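Local coordinates for possible prolidase (Bifidobacterium longum NCC2705, PDB 2P9B), which is a putative prolidase of the amidohydrolase family that probably hydrolyses carbon-nitrogen bonds, at residues M70-A76 with A378-A383; G341-D345 with T356-L360. All blocks are in the same frame, centred on the assembly; numbering follows the deposited sequence.

Contact 1 of 2, residues M70-A76 with A378-A383; sequences MPGLINA and ATAVNA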
loop_
_atom_site.group_PDB
_atom_site.type_symbol
_atom_site.label_atom_id
_atom_site.label_comp_id
_atom_site.label_asym_id
_atom_site.label_seq_id
_atom_site.Cartn_x
_atom_site.Cartn_y
_atom_site.Cartn_z
HETATM N N MSE A 70 9.766 14.397 -1.999
HETATM C CA MSE A 70 8.410 14.083 -2.410
HETATM C C MSE A 70 7.667 13.518 -1.211
HETATM O O MSE A 70 8.263 13.297 -0.157
HETATM C CB MSE A 70 8.428 13.055 -3.565
HETATM C CG MSE A 70 8.982 11.653 -3.212
HETATM SE SE MSE A 70 8.816 10.306 -4.570
HETATM C CE MSE A 70 6.953 9.963 -4.376
ATOM N N PRO A 71 6.345 13.309 -1.345
ATOM C CA PRO A 71 5.608 12.755 -0.209
ATOM C C PRO A 71 6.119 11.336 0.023
ATOM O O PRO A 71 6.593 10.688 -0.912
ATOM C CB PRO A 71 4.160 12.740 -0.697
ATOM C CG PRO A 71 4.114 13.876 -1.704
ATOM C CD PRO A 71 5.428 13.692 -2.435
ATOM N N GLY A 72 6.021 10.849 1.252
ATOM C CA GLY A 72 6.477 9.493 1.509
ATOM C C GLY A 72 5.646 8.509 0.707
ATOM O O GLY A 72 4.470 8.765 0.426
ATOM N N LEU A 73 6.244 7.387 0.312
ATOM C CA LEU A 73 5.483 6.388 -0.435
ATOM C C LEU A 73 4.497 5.719 0.512
ATOM O O LEU A 73 4.685 5.724 1.720
ATOM C CB LEU A 73 6.410 5.323 -1.038
ATOM C CG LEU A 73 7.354 5.773 -2.161
ATOM C CD1 LEU A 73 8.257 4.618 -2.574
ATOM C CD2 LEU A 73 6.523 6.256 -3.355
ATOM N N ILE A 74 3.432 5.162 -0.052
ATOM C CA ILE A 74 2.422 4.462 0.734
ATOM C C ILE A 74 2.220 3.106 0.079
ATOM O O ILE A 74 2.144 3.018 -1.146
ATOM C CB ILE A 74 1.077 5.244 0.734
ATOM C CG1 ILE A 74 1.289 6.612 1.393
ATOM C CG2 ILE A 74 -0.001 4.445 1.468
ATOM C CD1 ILE A 74 0.047 7.487 1.448
ATOM N N ASN A 75 2.159 2.048 0.886
ATOM C CA ASN A 75 1.937 0.707 0.347
ATOM C C ASN A 75 0.618 0.215 0.932
ATOM O O ASN A 75 0.513 -0.021 2.131
ATOM C CB ASN A 75 3.072 -0.245 0.738
ATOM C CG ASN A 75 3.005 -1.561 -0.021
ATOM O OD1 ASN A 75 1.922 -2.092 -0.254
ATOM N ND2 ASN A 75 4.162 -2.086 -0.410
ATOM N N ALA A 76 -0.396 0.070 0.084
ATOM C CA ALA A 76 -1.720 -0.340 0.552
ATOM C C ALA A 76 -1.937 -1.829 0.767
ATOM O O ALA A 76 -3.042 -2.251 1.112
ATOM C CB ALA A 76 -2.786 0.196 -0.402
ATOM N N ALA A 378 0.903 6.246 -5.832
ATOM C CA ALA A 378 1.608 5.797 -4.637
ATOM C C ALA A 378 1.505 6.762 -3.467
ATOM O O ALA A 378 1.798 6.389 -2.329
ATOM C CB ALA A 378 3.080 5.555 -4.961
ATOM N N THR A 379 1.098 7.999 -3.735
ATOM C CA THR A 379 1.015 8.996 -2.673
ATOM C C THR A 379 -0.389 9.536 -2.421
ATOM O O THR A 379 -1.094 9.064 -1.533
ATOM C CB THR A 379 1.981 10.181 -2.972
ATOM O OG1 THR A 379 1.685 10.732 -4.263
ATOM C CG2 THR A 379 3.425 9.707 -2.967
ATOM N N ALA A 380 -0.792 10.520 -3.214
ATOM C CA ALA A 380 -2.103 11.135 -3.057
ATOM C C ALA A 380 -3.269 10.156 -3.182
ATOM O O ALA A 380 -4.154 10.141 -2.328
ATOM C CB ALA A 380 -2.263 12.267 -4.068
ATOM N N VAL A 381 -3.281 9.344 -4.239
ATOM C CA VAL A 381 -4.384 8.405 -4.419
ATOM C C VAL A 381 -4.420 7.365 -3.300
ATOM O O VAL A 381 -5.477 7.123 -2.725
ATOM C CB VAL A 381 -4.331 7.687 -5.795
ATOM C CG1 VAL A 381 -5.553 6.791 -5.950
ATOM C CG2 VAL A 381 -4.280 8.713 -6.927
ATOM N N ASN A 382 -3.274 6.761 -2.988
ATOM C CA ASN A 382 -3.200 5.773 -1.904
ATOM C C ASN A 382 -3.715 6.401 -0.600
ATOM O O ASN A 382 -4.432 5.759 0.164
ATOM C CB ASN A 382 -1.748 5.300 -1.692
ATOM C CG ASN A 382 -1.457 3.920 -2.304
ATOM O OD1 ASN A 382 -0.316 3.431 -2.240
ATOM N ND2 ASN A 382 -2.470 3.291 -2.880
ATOM N N ALA A 383 -3.343 7.656 -0.348
ATOM C CA ALA A 383 -3.773 8.343 0.867
ATOM C C ALA A 383 -5.294 8.437 0.916
ATOM O O ALA A 383 -5.903 8.165 1.948
ATOM C CB ALA A 383 -3.151 9.740 0.941
#

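Contact 2 of 2, residues G341-D345 with T356-L360; sequences GVGTD and TWREL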
loop_
_atom_site.group_PDB
_atom_site.type_symbol
_atom_site.label_atom_id
_atom_site.label_comp_id
_atom_site.label_asym_id
_atom_site.label_seq_id
_atom_site.Cartn_x
_atom_site.Cartn_y
_atom_site.Cartn_z
ATOM N N GLY A 341 -4.622 2.195 -6.668
ATOM C CA GLY A 341 -3.536 2.421 -5.735
ATOM C C GLY A 341 -2.324 1.542 -5.939
ATOM O O GLY A 341 -2.250 0.754 -6.879
ATOM N N VAL A 342 -1.364 1.692 -5.036
ATOM C CA VAL A 342 -0.123 0.933 -5.075
ATOM C C VAL A 342 -0.011 0.063 -3.825
ATOM O O VAL A 342 -0.019 0.559 -2.696
ATOM C CB VAL A 342 1.094 1.888 -5.150
ATOM C CG1 VAL A 342 2.378 1.139 -4.849
ATOM C CG2 VAL A 342 1.169 2.514 -6.538
ATOM N N GLY A 343 0.078 -1.243 -4.048
ATOM C CA GLY A 343 0.211 -2.204 -2.967
ATOM C C GLY A 343 1.025 -3.320 -3.585
ATOM O O GLY A 343 1.012 -3.462 -4.806
ATOM N N THR A 344 1.731 -4.114 -2.784
ATOM C CA THR A 344 2.554 -5.164 -3.377
ATOM C C THR A 344 2.437 -6.564 -2.793
ATOM O O THR A 344 2.952 -7.511 -3.378
ATOM C CB THR A 344 4.039 -4.789 -3.318
ATOM O OG1 THR A 344 4.450 -4.699 -1.950
ATOM C CG2 THR A 344 4.276 -3.459 -4.013
ATOM N N ASP A 345 1.775 -6.687 -1.647
ATOM C CA ASP A 345 1.620 -7.971 -0.959
ATOM C C ASP A 345 2.985 -8.419 -0.420
ATOM O O ASP A 345 3.427 -9.539 -0.672
ATOM C CB ASP A 345 1.059 -9.041 -1.907
ATOM C CG ASP A 345 0.266 -10.114 -1.176
ATOM O OD1 ASP A 345 0.396 -10.215 0.061
ATOM O OD2 ASP A 345 -0.489 -10.860 -1.838
ATOM N N THR A 356 8.654 -1.607 -2.634
ATOM C CA THR A 356 7.435 -0.913 -3.034
ATOM C C THR A 356 7.629 -0.169 -4.363
ATOM O O THR A 356 6.741 -0.167 -5.213
ATOM C CB THR A 356 6.989 0.096 -1.948
ATOM O OG1 THR A 356 6.625 -0.616 -0.763
ATOM C CG2 THR A 356 5.789 0.916 -2.428
ATOM N N TRP A 357 8.804 0.434 -4.542
ATOM C CA TRP A 357 9.100 1.202 -5.751
ATOM C C TRP A 357 8.856 0.425 -7.048
ATOM O O TRP A 357 8.457 1.001 -8.061
ATOM C CB TRP A 357 10.556 1.691 -5.737
ATOM C CG TRP A 357 11.545 0.590 -5.992
ATOM C CD1 TRP A 357 12.051 -0.290 -5.081
ATOM C CD2 TRP A 357 12.056 0.185 -7.269
ATOM N NE1 TRP A 357 12.838 -1.226 -5.714
ATOM C CE2 TRP A 357 12.857 -0.957 -7.055
ATOM C CE3 TRP A 357 11.906 0.674 -8.574
ATOM C CZ2 TRP A 357 13.510 -1.619 -8.102
ATOM C CZ3 TRP A 357 12.554 0.014 -9.614
ATOM C CH2 TRP A 357 13.346 -1.122 -9.366
ATOM N N ARG A 358 9.106 -0.878 -7.014
ATOM C CA ARG A 358 8.934 -1.718 -8.194
ATOM C C ARG A 358 7.506 -1.678 -8.725
ATOM O O ARG A 358 7.287 -1.768 -9.934
ATOM C CB ARG A 358 9.321 -3.167 -7.874
ATOM C CG ARG A 358 9.150 -4.129 -9.047
ATOM C CD ARG A 358 10.255 -3.953 -10.079
ATOM N NE ARG A 358 11.516 -4.516 -9.606
ATOM C CZ ARG A 358 12.633 -4.562 -10.324
ATOM N NH1 ARG A 358 12.653 -4.072 -11.557
ATOM N NH2 ARG A 358 13.724 -5.116 -9.816
ATOM N N GLU A 359 6.533 -1.535 -7.829
ATOM C CA GLU A 359 5.127 -1.509 -8.248
ATOM C C GLU A 359 4.839 -0.339 -9.180
ATOM O O GLU A 359 4.019 -0.454 -10.095
ATOM C CB GLU A 359 4.197 -1.440 -7.024
ATOM C CG GLU A 359 2.693 -1.589 -7.341
ATOM C CD GLU A 359 2.301 -2.959 -7.910
ATOM O OE1 GLU A 359 3.105 -3.912 -7.841
ATOM O OE2 GLU A 359 1.168 -3.081 -8.422
ATOM N N LEU A 360 5.506 0.787 -8.953
ATOM C CA LEU A 360 5.284 1.947 -9.812
ATOM C C LEU A 360 5.829 1.670 -11.207
ATOM O O LEU A 360 5.216 2.042 -12.206
ATOM C CB LEU A 360 5.946 3.200 -9.229
ATOM C CG LEU A 360 5.259 3.828 -8.014
ATOM C CD1 LEU A 360 5.496 2.979 -6.774
ATOM C CD2 LEU A 360 5.793 5.230 -7.804
HETATM O O HOH W 1 -0.755 -1.931 -6.845
#

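Contact 1 of 2, residues M70-A76 with A378-A383
I74 carries most of the meeting between strand 73-75 and helix 378-383, whose short axes pass 7.0 Å apart at 47°. Its CB starts against the helix backbone, 3.3 Å from A378 O, with N382 CB somewhat farther off. CG2, anti to the backbone N, runs alongside the N382 side chain and touches N382 CB at 3.7 Å. The other branch, CG1, stands beside the backbone N with chi1 -62° and continues extended, so that I74 CD1 reaches into the helix turn: 3.6 Å from T379 O and 3.9 Å from A383 CB. The same residue meets the helix with its backbone. I74 N gives a weak hydrogen bond to A378 O, 3.1 Å long and bent to 131° at the hydrogen. A378 lies in a wider pi-type turn, 378-381, while T379 O is used inside the helix by A383 N. Toward the start of the strand, the methyl of T379 does the touching. T379 CG2 packs 3.8 Å from CE of selenomethionine M70, with P71 CB and the carbonyl of G72 also beside it. T379 OG1 sits between the backbone N and carbonyl carbon and hydrogen-bonds to L375 O one turn earlier, leaving the methyl to meet the strand. L73 adds one branch, CD2, at 3.9 Å from A378 CB. N75 sets off away from the helix at its CB, and its side chain finds its partners elsewhere. All the touching residues are buried. Strand 68-78 pairs in parallel with strand 129-134, and helix 371-385 covers one side of it, an arrangement consistent with the first strand of the amidohydrolase TIM barrel and a helix of its outer layer.

Contact 2 of 2, residues G341-D345 with T356-L360
E359 lays the aliphatic part of its side chain across V342 and T344, sliding past both in the opposite direction. E359 CB touches T344 CG2 at 3.6 Å, and E359 CG lies 3.7 Å from V342 CG1. CG stands anti to the backbone N, chi1 -173°, and a bend at chi2 of 65° then carries the carboxylate to the peptide of G343, with E359 CD 3.4 Å from G343 O. Despite that closeness, the carboxylate is held by other partners: OE1 hydrogen-bonds to S296 OG, and OE2 to L295 N. A water joins the segments, accepting from G343 N at 3.0 Å and lying 2.7 Å from E359 OE2. G341 O is also within its hydrogen-bonding reach, and since this water has more acceptors around it than protons to give, its donation is probably shared among them. The buried carboxylate is thus fixed at both oxygens, and donors around it would probably help to stabilise its negative charge. V342 turns CG1 anti to its backbone N, chi1 166°, which puts this methyl between the side chains of the helix: besides E359, V342 CG1 meets L360 CD1 at 4.1 Å and, from another side, T356 CG2 at 4.2 Å. T344 sends its methyl to the helix, while its OG1 is held by a hydrogen bond from N75 ND2. The 341-345 loop follows helix 313-335 and is joined by backbone hydrogen bonds to L291 of strand 290-292 and to H77 of strand 68-78. Helix 356-367 packs outside it, with helix 295-303 beside T344 and helix 371-385 beside V342 and L360.

The centres of contacts 1 and 2 lie about 10 Å apart, and the two touch directly. A76 N probably hydrogen-bonds to V342 O at 2.8 Å, tying strand 68-78 to the 341-345 loop, while N75 ND2 probably does so to T356 OG1 at 2.9 Å, linking the strand with helix 356-367. This helix is followed in the chain by helix 371-385, so consecutive helices supply the second partner of each contact. The loop and the strand also converge on a possible vacant metal site: D345 and the histidines H77 and H79 turn donor atoms to one point, and N75 touches this group, consistent with an amidohydrolase metal centre.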